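Local coordinates for protein PilM (Escherichia coli, PDB 3EOI) that is of unknown function but probably takes part in the assembly or working of a plasmid-encoded type IV pilus, at residues 12-17 / 72-77; 21-26 / 50-55; 42-47 / 59-64; 66-71 / 119-124. All coordinates share one frame; numbering follows the deposited sequence.

Contact 1: 12-17 / 72-77; sequences AEITQQ and KEKPGL
Van der Waals contact carries this meeting of helix segment 12-17 with the turn at 72-77. No hydrogen bond or salt bridge crosses between the two. Ile14 does most of the work. Its CG1 sits in the crowded position between the backbone N and the carbonyl carbon (chi1 67°), and the extended chi2 pushes CD1 out to the turn. The CD1 methyl lies 3.6 Å from Pro75 O and also 3.6 Å from Gly76 O, so it rests on backbone carbonyls. The other branch, Ile14 CG2, meets Lys74 CB at 3.7 Å. Only the root of the lysine is used; the bend at chi2 takes the amine elsewhere.

The second apolar patch belongs to Leu77. Its CG is anti to the backbone N, and CD1 crosses obliquely to touch Gln17 CG at 3.6 Å. The same methyl lies 3.9 Å from Ile14 O. Gln17 gives its aliphatic part to this patch, while NE2 is hydrogen-bonded to Asn57 O.

The polar bonds run within the segments. Leu77 N donates to Lys74 O at 3.0 Å, closing a type II beta turn at 74-77. Gly76, third in it, has positive phi and takes the N-cap position of helix 77-84. Leu77 also packs on Ile120. The arrangement is a strand-to-helix connection, with a glycine N-cap, resting against the early turns of the long helix 10-34.

Contact 2: 21-26 / 50-55; sequences FIRYMN and LGLPAT
Tyr24 holds its CG anti to the carbonyl carbon (chi1 -80°), and chi2 of 86° stands the ring so that its two faces look to different parts of the loop 50-55. Leu52 has a similar first torsion (chi1 -67°), and its extended chi2 carries CD1 over the tyrosine. In Thr55, OG1 is anti to the backbone N, which leaves CG2 in the crowded position, against the face opposite Leu52.

The ring is therefore clasped by two CH-pi contacts on opposite faces. Leu52 CD1 stands almost over the centre, 3.8 Å from the centroid of the Tyr24 ring. Thr55 CG2 comes to the other face, 3.7 Å from that centroid and displaced toward the rim. Leu52 CB adds a close touch to Tyr24 CE2 at 3.6 Å. At the edge, Leu50 CD1 reaches Tyr24 CD2 at 4.2 Å.

The phenol end is held as well. Tyr24 OH donates a short hydrogen bond of 2.6 Å to Pro53 O. That oxygen lies in the ring plane, but the hydroxyl sits above the carbonyl plane and off the lone-pair direction. Together, bond and methyl groups restrain both the tilt and the reach of the ring.

Arg23 flanks this site. Leu52 CD2 lies at the edge of its guanidinium, 4.0 Å from Arg23 NE, while Arg23 NH2 forms a salt bridge with Asp20. Tyr24 thus pins the loop between helix 47-50 and strand 59-63 to helix 10-34. Elsewhere on the same helix segment, Phe21 packs on strands 66-72 and 119-123, and Ile22 touches helix 77-84.

Contact 3: 42-47 / 59-64; sequences GGQLTS and SHLISQ
The close, inner part of this contact centres on His60 and Leu45. His60 CG lies in the crowded position between its backbone N and carbonyl carbon (chi1 88°), which swings the ring over to the loop 42-47. Leu45 N donates to His60 NE2 at 3.0 Å and approaches in the ring plane. Gln44 CG lies over one face of this ring, 3.8 Å from the centroid and offset toward the rim. On the same inner side Leu45 CD2 meets Ile62 CD1 at 4.0 Å. Both residues are buried, and Leu45 also rests on Tyr31 of helix 10-34.

Backbone pairing is uneven. Ile62 N donates to Gly43 O at 2.8 Å, nearly along the C=O axis. The return bond from Gly43 N to Ile62 O is weak and bent. Gly42 CA also lies against Ile62 O.

The solvent side is that of the exposed Gln44. The glutamine bends at chi2, and its NE2 donates to His60 O at 2.8 Å. This bond uses a lone pair of the carbonyl, lies close to the amide plane, and is fairly straight at 162°. Ring and amide planes stand 79° apart. Leu61 CD1 lies beside the amide, 3.6 Å from Gln44 NE2.

The chemistry bears on the histidine. With NE2 accepting a backbone N-H, that nitrogen carries no proton. His60 is therefore probably neutral in this arrangement, with its proton on ND1.

Contact 4: 66-71 / 119-124; sequences RVFVWA and VIIWMN
Val67 O is gripped by one hydrogen bond and one weaker contact. Asn124 N donates to it at 2.8 Å in the carbonyl plane, and Met123 CA adds a CA-H...O contact at 3.1 Å. Val67 N returns a bond to Asn124 O, with the donor above the carbonyl plane. Val69 pairs with Trp122 and Ala71 with Ile120 in the same reciprocal way, giving six bonds between the two segments.

On one face Phe68 and Met123 lie side by side. Met123 CG sits over the phenylalanine, 3.8 Å from the ring centroid. The Met123 sulfur lies obliquely to the ring, with SD 3.3 Å from Phe68 CE1, a Met-aromatic contact. Met123 SD also lies over one face of the Arg66 guanidinium. Ile121 CD1 meets the edge of the Phe68 ring at 3.9 Å.

On the opposite face Val69 CG2 touches the edge of the Trp122 indole, 3.6 Å from CE3. Val67 CG1 approaches Trp122 CZ3 at 3.8 Å. This face is covered by helix 10-34, with Met25 on Trp122 and Phe21 on Ala71. The C-terminal carboxylate makes a salt bridge with Arg39. Here are two neighbouring inner strands, 66-72 and the central 119-123, of a five-stranded antiparallel sheet backed by a long helix.

Helix 10-34 and the antiparallel sheet tie the four contacts together. Contacts 1 and 2 both use this helix, with centres about 16 Å apart. Contacts 3 and 4 share the sheet through neighbouring strands 59-63 and 66-72, and their centres are about 11 Å apart. Contact 4 lies nearest the middle of the chain. Contacts 1 and 3 lie on opposite sides of that middle, about 23 Å apart between centres. Along the chain, contacts 2 and 3 interlock, as do contacts 1 and 4. Phe21 and Met25 join the helix to contact 4, so the helix packs directly on the sheet.

Contact 1: 12-17 / 72-77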
# COMPACT_ATOMS: atom_id res chain seq x y z
N ALA A 12 -6.44 -16.04 -6.04
CA ALA A 12 -5.25 -15.81 -6.87
C ALA A 12 -4.96 -14.30 -6.98
O ALA A 12 -3.81 -13.87 -6.96
CB ALA A 12 -5.47 -16.38 -8.29
N GLU A 13 -6.00 -13.50 -7.22
CA GLU A 13 -5.85 -12.04 -7.35
C GLU A 13 -5.29 -11.43 -6.06
O GLU A 13 -4.34 -10.58 -6.14
CB GLU A 13 -7.21 -11.39 -7.69
CG GLU A 13 -7.69 -11.66 -9.09
CD GLU A 13 -9.13 -11.28 -9.34
OE1 GLU A 13 -9.81 -10.84 -8.37
OE2 GLU A 13 -9.56 -11.41 -10.55
N ILE A 14 -5.86 -11.78 -4.90
CA ILE A 14 -5.35 -11.11 -3.67
C ILE A 14 -3.96 -11.60 -3.34
O ILE A 14 -3.14 -10.87 -2.80
CB ILE A 14 -6.31 -11.21 -2.44
CG1 ILE A 14 -6.44 -12.67 -1.94
CG2 ILE A 14 -7.63 -10.46 -2.77
CD1 ILE A 14 -7.11 -12.82 -0.56
N THR A 15 -3.65 -12.85 -3.68
CA THR A 15 -2.29 -13.32 -3.44
C THR A 15 -1.27 -12.50 -4.20
O THR A 15 -0.29 -12.09 -3.62
CB THR A 15 -2.14 -14.79 -3.82
OG1 THR A 15 -3.10 -15.58 -3.09
CG2 THR A 15 -0.71 -15.28 -3.55
N GLN A 16 -1.55 -12.22 -5.47
CA GLN A 16 -0.63 -11.44 -6.27
C GLN A 16 -0.64 -9.95 -5.88
O GLN A 16 0.40 -9.29 -5.83
CB GLN A 16 -0.98 -11.57 -7.74
CG GLN A 16 0.09 -10.95 -8.66
CD GLN A 16 1.44 -11.69 -8.57
OE1 GLN A 16 1.52 -12.93 -8.65
NE2 GLN A 16 2.53 -10.92 -8.35
N GLN A 17 -1.82 -9.41 -5.53
CA GLN A 17 -1.91 -8.05 -5.04
C GLN A 17 -1.08 -7.88 -3.77
O GLN A 17 -0.37 -6.87 -3.63
CB GLN A 17 -3.35 -7.75 -4.72
CG GLN A 17 -3.57 -6.45 -3.98
CD GLN A 17 -3.32 -5.25 -4.83
OE1 GLN A 17 -4.27 -4.64 -5.40
NE2 GLN A 17 -2.04 -4.87 -4.92
N LYS A 72 -6.50 -1.21 -3.16
CA LYS A 72 -7.94 -1.39 -2.98
C LYS A 72 -8.20 -2.60 -2.08
O LYS A 72 -7.70 -3.67 -2.35
CB LYS A 72 -8.60 -1.61 -4.34
CG LYS A 72 -10.10 -1.95 -4.30
CD LYS A 72 -10.86 -1.54 -5.61
CE LYS A 72 -11.12 -2.73 -6.56
NZ LYS A 72 -11.96 -2.37 -7.77
N GLU A 73 -9.03 -2.42 -1.06
CA GLU A 73 -9.33 -3.49 -0.09
C GLU A 73 -10.20 -4.58 -0.73
O GLU A 73 -11.08 -4.29 -1.52
CB GLU A 73 -10.11 -2.86 1.05
CG GLU A 73 -10.24 -3.62 2.32
CD GLU A 73 -11.06 -2.80 3.32
OE1 GLU A 73 -11.87 -1.92 2.87
OE2 GLU A 73 -10.92 -3.03 4.54
N LYS A 74 -9.90 -5.81 -0.36
CA LYS A 74 -10.69 -6.99 -0.71
C LYS A 74 -10.75 -7.91 0.47
O LYS A 74 -9.85 -7.89 1.31
CB LYS A 74 -9.96 -7.72 -1.84
CG LYS A 74 -9.73 -6.83 -3.05
CD LYS A 74 -10.99 -6.63 -3.84
CE LYS A 74 -10.74 -5.85 -5.13
NZ LYS A 74 -12.06 -5.85 -5.79
N PRO A 75 -11.77 -8.77 0.49
CA PRO A 75 -11.79 -9.74 1.58
C PRO A 75 -10.49 -10.55 1.62
O PRO A 75 -10.06 -11.09 0.56
CB PRO A 75 -13.01 -10.64 1.26
CG PRO A 75 -13.40 -10.32 -0.13
CD PRO A 75 -12.77 -9.01 -0.57
N GLY A 76 -9.88 -10.67 2.81
CA GLY A 76 -8.71 -11.48 3.02
C GLY A 76 -7.41 -10.83 2.52
O GLY A 76 -6.34 -11.38 2.68
N LEU A 77 -7.48 -9.66 1.89
CA LEU A 77 -6.24 -9.02 1.45
C LEU A 77 -5.39 -8.69 2.69
O LEU A 77 -4.18 -8.84 2.67
CB LEU A 77 -6.56 -7.77 0.60
CG LEU A 77 -5.35 -6.93 0.12
CD1 LEU A 77 -4.37 -7.81 -0.71
CD2 LEU A 77 -5.77 -5.69 -0.62

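Contact 2: 21-26 / 50-55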
# COMPACT_ATOMS: atom_id res chain seq x y z
N PHE A 21 2.15 -5.47 -3.44
CA PHE A 21 2.15 -4.46 -2.37
C PHE A 21 3.46 -4.60 -1.55
O PHE A 21 4.18 -3.61 -1.23
CB PHE A 21 0.92 -4.71 -1.49
CG PHE A 21 0.65 -3.65 -0.46
CD1 PHE A 21 1.50 -3.49 0.66
CD2 PHE A 21 -0.46 -2.78 -0.59
CE1 PHE A 21 1.26 -2.52 1.60
CE2 PHE A 21 -0.75 -1.80 0.43
CZ PHE A 21 0.15 -1.67 1.53
N ILE A 22 3.77 -5.82 -1.12
CA ILE A 22 4.90 -5.98 -0.21
C ILE A 22 6.19 -5.63 -0.94
O ILE A 22 7.10 -5.00 -0.36
CB ILE A 22 4.95 -7.40 0.38
CG1 ILE A 22 3.78 -7.55 1.37
CG2 ILE A 22 6.27 -7.63 1.11
CD1 ILE A 22 3.45 -8.95 1.68
N ARG A 23 6.27 -6.01 -2.21
CA ARG A 23 7.47 -5.73 -3.01
C ARG A 23 7.73 -4.25 -3.14
O ARG A 23 8.90 -3.77 -2.97
CB ARG A 23 7.30 -6.34 -4.40
CG ARG A 23 8.56 -6.45 -5.16
CD ARG A 23 8.33 -7.43 -6.29
NE ARG A 23 7.32 -6.94 -7.25
CZ ARG A 23 6.15 -7.55 -7.51
NH1 ARG A 23 5.81 -8.71 -6.92
NH2 ARG A 23 5.34 -7.00 -8.41
N TYR A 24 6.67 -3.50 -3.47
CA TYR A 24 6.79 -2.05 -3.61
C TYR A 24 7.02 -1.36 -2.27
O TYR A 24 7.88 -0.46 -2.16
CB TYR A 24 5.56 -1.45 -4.34
CG TYR A 24 5.71 -1.64 -5.86
CD1 TYR A 24 5.28 -2.82 -6.44
CD2 TYR A 24 6.31 -0.67 -6.70
CE1 TYR A 24 5.38 -3.08 -7.79
CE2 TYR A 24 6.41 -0.92 -8.12
CZ TYR A 24 5.93 -2.14 -8.63
OH TYR A 24 6.03 -2.54 -9.97
N MET A 25 6.22 -1.70 -1.26
CA MET A 25 6.46 -1.25 0.11
C MET A 25 7.96 -1.39 0.51
O MET A 25 8.60 -0.42 0.94
CB MET A 25 5.58 -2.03 1.11
CG MET A 25 5.88 -1.66 2.53
SD MET A 25 4.79 -2.53 3.78
CE MET A 25 5.29 -4.13 3.56
N ASN A 26 8.50 -2.61 0.39
CA ASN A 26 9.92 -2.86 0.78
C ASN A 26 10.87 -1.99 -0.04
O ASN A 26 11.83 -1.40 0.49
CB ASN A 26 10.29 -4.33 0.62
CG ASN A 26 9.87 -5.15 1.80
OD1 ASN A 26 9.89 -4.66 2.93
ND2 ASN A 26 9.47 -6.38 1.56
N LEU A 50 13.21 2.55 -7.45
CA LEU A 50 12.64 1.33 -6.88
C LEU A 50 13.19 0.03 -7.52
O LEU A 50 13.06 -1.07 -6.96
CB LEU A 50 11.13 1.36 -7.03
CG LEU A 50 10.51 2.57 -6.36
CD1 LEU A 50 9.06 2.43 -6.34
CD2 LEU A 50 11.00 2.79 -4.90
N GLY A 51 13.75 0.16 -8.71
CA GLY A 51 14.11 -1.04 -9.47
C GLY A 51 12.94 -1.89 -9.91
O GLY A 51 13.08 -3.09 -10.14
N LEU A 52 11.77 -1.27 -10.05
CA LEU A 52 10.57 -2.00 -10.39
C LEU A 52 9.87 -1.18 -11.48
O LEU A 52 9.95 0.06 -11.48
CB LEU A 52 9.69 -2.11 -9.15
CG LEU A 52 10.24 -2.98 -8.01
CD1 LEU A 52 9.50 -2.70 -6.67
CD2 LEU A 52 10.20 -4.46 -8.42
N PRO A 53 9.23 -1.85 -12.45
CA PRO A 53 8.56 -1.01 -13.42
C PRO A 53 7.28 -0.50 -12.83
O PRO A 53 7.01 -0.75 -11.66
CB PRO A 53 8.24 -1.97 -14.58
CG PRO A 53 8.10 -3.27 -13.94
CD PRO A 53 8.99 -3.29 -12.71
N ALA A 54 6.52 0.22 -13.65
CA ALA A 54 5.18 0.68 -13.32
C ALA A 54 4.25 -0.46 -12.89
O ALA A 54 4.35 -1.61 -13.36
CB ALA A 54 4.59 1.43 -14.51
N THR A 55 3.33 -0.15 -12.00
CA THR A 55 2.40 -1.16 -11.54
C THR A 55 1.03 -0.57 -11.43
O THR A 55 0.88 0.62 -11.15
CB THR A 55 2.77 -1.69 -10.18
OG1 THR A 55 1.72 -2.57 -9.73
CG2 THR A 55 2.97 -0.51 -9.21

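Contact 3: 42-47 / 59-64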
# COMPACT_ATOMS: atom_id res chain seq x y z
N GLY A 42 8.41 15.25 -1.31
CA GLY A 42 7.07 14.83 -1.76
C GLY A 42 7.00 13.99 -3.01
O GLY A 42 8.00 13.44 -3.46
N GLY A 43 5.79 13.81 -3.53
CA GLY A 43 5.62 13.16 -4.86
C GLY A 43 5.86 11.69 -4.71
O GLY A 43 5.45 11.09 -3.72
N GLN A 44 6.47 11.10 -5.73
CA GLN A 44 6.70 9.67 -5.73
C GLN A 44 8.16 9.37 -6.07
O GLN A 44 8.83 10.15 -6.80
CB GLN A 44 5.86 9.00 -6.83
CG GLN A 44 4.38 8.77 -6.58
CD GLN A 44 3.51 9.99 -6.69
OE1 GLN A 44 3.74 10.87 -7.55
NE2 GLN A 44 2.44 10.04 -5.86
N LEU A 45 8.62 8.20 -5.63
CA LEU A 45 9.92 7.71 -6.04
C LEU A 45 9.76 7.17 -7.45
O LEU A 45 8.66 6.77 -7.87
CB LEU A 45 10.39 6.59 -5.12
CG LEU A 45 10.46 6.96 -3.66
CD1 LEU A 45 11.03 5.77 -2.92
CD2 LEU A 45 11.39 8.13 -3.47
N THR A 46 10.84 7.10 -8.20
CA THR A 46 10.72 6.64 -9.60
C THR A 46 10.95 5.16 -9.78
O THR A 46 11.45 4.47 -8.88
CB THR A 46 11.72 7.36 -10.51
OG1 THR A 46 13.04 6.97 -10.12
CG2 THR A 46 11.57 8.91 -10.42
N SER A 47 10.62 4.66 -10.97
CA SER A 47 10.90 3.25 -11.32
C SER A 47 12.36 2.91 -11.22
O SER A 47 12.71 1.85 -10.66
CB SER A 47 10.37 2.90 -12.72
OG SER A 47 8.97 2.70 -12.62
N SER A 59 -0.19 1.88 -5.14
CA SER A 59 0.04 3.31 -5.33
C SER A 59 0.79 3.83 -4.10
O SER A 59 0.75 3.21 -3.05
CB SER A 59 -1.27 4.04 -5.42
OG SER A 59 -2.07 3.49 -6.51
N HIS A 60 1.50 4.94 -4.30
CA HIS A 60 2.17 5.59 -3.22
C HIS A 60 2.28 7.09 -3.36
O HIS A 60 2.03 7.68 -4.41
CB HIS A 60 3.52 4.93 -2.93
CG HIS A 60 4.67 5.49 -3.73
ND1 HIS A 60 4.94 5.05 -5.01
CD2 HIS A 60 5.67 6.35 -3.41
CE1 HIS A 60 6.02 5.68 -5.47
NE2 HIS A 60 6.48 6.47 -4.52
N LEU A 61 2.56 7.72 -2.22
CA LEU A 61 2.68 9.17 -2.21
C LEU A 61 3.47 9.55 -0.99
O LEU A 61 3.30 8.96 0.07
CB LEU A 61 1.31 9.88 -2.16
CG LEU A 61 1.33 11.39 -1.81
CD1 LEU A 61 1.75 12.20 -3.03
CD2 LEU A 61 -0.09 11.75 -1.38
N ILE A 62 4.42 10.46 -1.16
CA ILE A 62 5.09 11.08 -0.03
C ILE A 62 4.46 12.44 0.24
O ILE A 62 4.36 13.26 -0.67
CB ILE A 62 6.60 11.26 -0.29
CG1 ILE A 62 7.25 9.91 -0.68
CG2 ILE A 62 7.24 11.96 0.93
CD1 ILE A 62 8.62 10.05 -1.38
N SER A 63 3.99 12.66 1.47
CA SER A 63 3.30 13.91 1.82
C SER A 63 3.58 14.28 3.26
O SER A 63 3.55 13.43 4.15
CB SER A 63 1.79 13.71 1.65
OG SER A 63 1.11 14.93 1.94
N GLN A 64 3.95 15.53 3.48
CA GLN A 64 4.31 15.96 4.81
C GLN A 64 5.34 14.99 5.44
O GLN A 64 5.30 14.64 6.63
CB GLN A 64 3.06 16.07 5.68
CG GLN A 64 2.03 17.07 5.07
CD GLN A 64 2.53 18.53 5.05
OE1 GLN A 64 2.92 19.06 3.99
NE2 GLN A 64 2.52 19.17 6.22

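Contact 4: 66-71 / 119-124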
# COMPACT_ATOMS: atom_id res chain seq x y z
N ARG A 66 5.88 11.88 5.23
CA ARG A 66 5.54 10.49 5.49
C ARG A 66 5.22 9.87 4.16
O ARG A 66 4.75 10.55 3.26
CB ARG A 66 4.35 10.38 6.44
CG ARG A 66 4.73 10.84 7.86
CD ARG A 66 3.59 10.75 8.85
NE ARG A 66 2.61 11.80 8.61
CZ ARG A 66 1.89 12.38 9.59
NH1 ARG A 66 1.05 13.36 9.28
NH2 ARG A 66 2.03 11.97 10.85
N VAL A 67 5.45 8.59 4.05
CA VAL A 67 5.12 7.89 2.84
C VAL A 67 3.92 6.97 3.11
O VAL A 67 3.79 6.30 4.17
CB VAL A 67 6.30 7.02 2.33
CG1 VAL A 67 6.76 5.94 3.32
CG2 VAL A 67 5.99 6.40 0.93
N PHE A 68 3.06 6.93 2.10
CA PHE A 68 1.80 6.17 2.14
C PHE A 68 1.80 5.24 0.93
O PHE A 68 2.06 5.68 -0.23
CB PHE A 68 0.62 7.11 1.93
CG PHE A 68 0.47 8.17 2.97
CD1 PHE A 68 -0.47 8.04 3.98
CD2 PHE A 68 1.28 9.33 2.93
CE1 PHE A 68 -0.59 9.05 4.98
CE2 PHE A 68 1.17 10.29 3.90
CZ PHE A 68 0.24 10.16 4.92
N VAL A 69 1.45 3.98 1.18
CA VAL A 69 1.40 2.97 0.13
C VAL A 69 0.05 2.26 0.31
O VAL A 69 -0.33 1.91 1.44
CB VAL A 69 2.53 1.91 0.29
CG1 VAL A 69 2.40 0.79 -0.73
CG2 VAL A 69 3.87 2.60 0.22
N TRP A 70 -0.68 2.10 -0.77
CA TRP A 70 -2.03 1.56 -0.59
C TRP A 70 -2.53 0.73 -1.76
O TRP A 70 -2.03 0.83 -2.91
CB TRP A 70 -3.02 2.70 -0.32
CG TRP A 70 -3.27 3.67 -1.50
CD1 TRP A 70 -4.16 3.51 -2.50
CD2 TRP A 70 -2.57 4.89 -1.76
NE1 TRP A 70 -4.11 4.59 -3.35
CE2 TRP A 70 -3.11 5.44 -2.94
CE3 TRP A 70 -1.54 5.58 -1.11
CZ2 TRP A 70 -2.67 6.61 -3.47
CZ3 TRP A 70 -1.08 6.79 -1.68
CH2 TRP A 70 -1.66 7.28 -2.87
N ALA A 71 -3.52 -0.09 -1.42
CA ALA A 71 -4.21 -0.91 -2.45
C ALA A 71 -5.68 -1.05 -2.12
O ALA A 71 -6.08 -0.99 -0.96
CB ALA A 71 -3.54 -2.28 -2.60
N VAL A 119 -9.33 1.45 1.05
CA VAL A 119 -8.00 0.86 0.82
C VAL A 119 -7.38 0.34 2.09
O VAL A 119 -7.73 0.77 3.19
CB VAL A 119 -7.00 1.88 0.13
CG1 VAL A 119 -7.52 2.32 -1.22
CG2 VAL A 119 -6.77 3.11 0.97
N ILE A 120 -6.47 -0.62 1.92
CA ILE A 120 -5.53 -0.93 2.98
C ILE A 120 -4.27 -0.12 2.75
O ILE A 120 -3.80 0.01 1.57
CB ILE A 120 -5.17 -2.42 2.98
CG1 ILE A 120 -6.41 -3.27 3.39
CG2 ILE A 120 -3.98 -2.64 3.96
CD1 ILE A 120 -6.22 -4.76 3.18
N ILE A 121 -3.74 0.43 3.84
CA ILE A 121 -2.67 1.41 3.70
C ILE A 121 -1.56 1.21 4.67
O ILE A 121 -1.78 0.66 5.77
CB ILE A 121 -3.23 2.86 3.81
CG1 ILE A 121 -2.18 3.91 3.41
CG2 ILE A 121 -3.81 3.11 5.21
CD1 ILE A 121 -2.85 5.17 2.89
N TRP A 122 -0.34 1.56 4.21
CA TRP A 122 0.84 1.52 5.08
C TRP A 122 1.41 2.92 5.08
O TRP A 122 1.59 3.53 4.00
CB TRP A 122 1.83 0.52 4.50
CG TRP A 122 3.20 0.42 5.18
CD1 TRP A 122 3.52 -0.33 6.27
CD2 TRP A 122 4.45 0.97 4.70
NE1 TRP A 122 4.89 -0.25 6.53
CE2 TRP A 122 5.47 0.54 5.59
CE3 TRP A 122 4.79 1.85 3.65
CZ2 TRP A 122 6.81 0.94 5.45
CZ3 TRP A 122 6.14 2.21 3.49
CH2 TRP A 122 7.11 1.76 4.36
N MET A 123 1.60 3.48 6.25
CA MET A 123 2.14 4.83 6.33
C MET A 123 3.38 4.78 7.22
O MET A 123 3.29 4.28 8.35
CB MET A 123 1.10 5.78 6.95
CG MET A 123 1.61 7.28 6.96
SD MET A 123 0.65 8.48 7.98
CE MET A 123 1.20 7.74 9.52
N ASN A 124 4.50 5.26 6.70
CA ASN A 124 5.79 5.11 7.40
C ASN A 124 6.77 6.22 7.00
O ASN A 124 6.41 7.28 6.42
CB ASN A 124 6.40 3.76 7.06
CG ASN A 124 7.57 3.37 8.02
OD1 ASN A 124 7.48 3.54 9.23
ND2 ASN A 124 8.69 2.90 7.45
OXT ASN A 124 7.97 6.10 7.22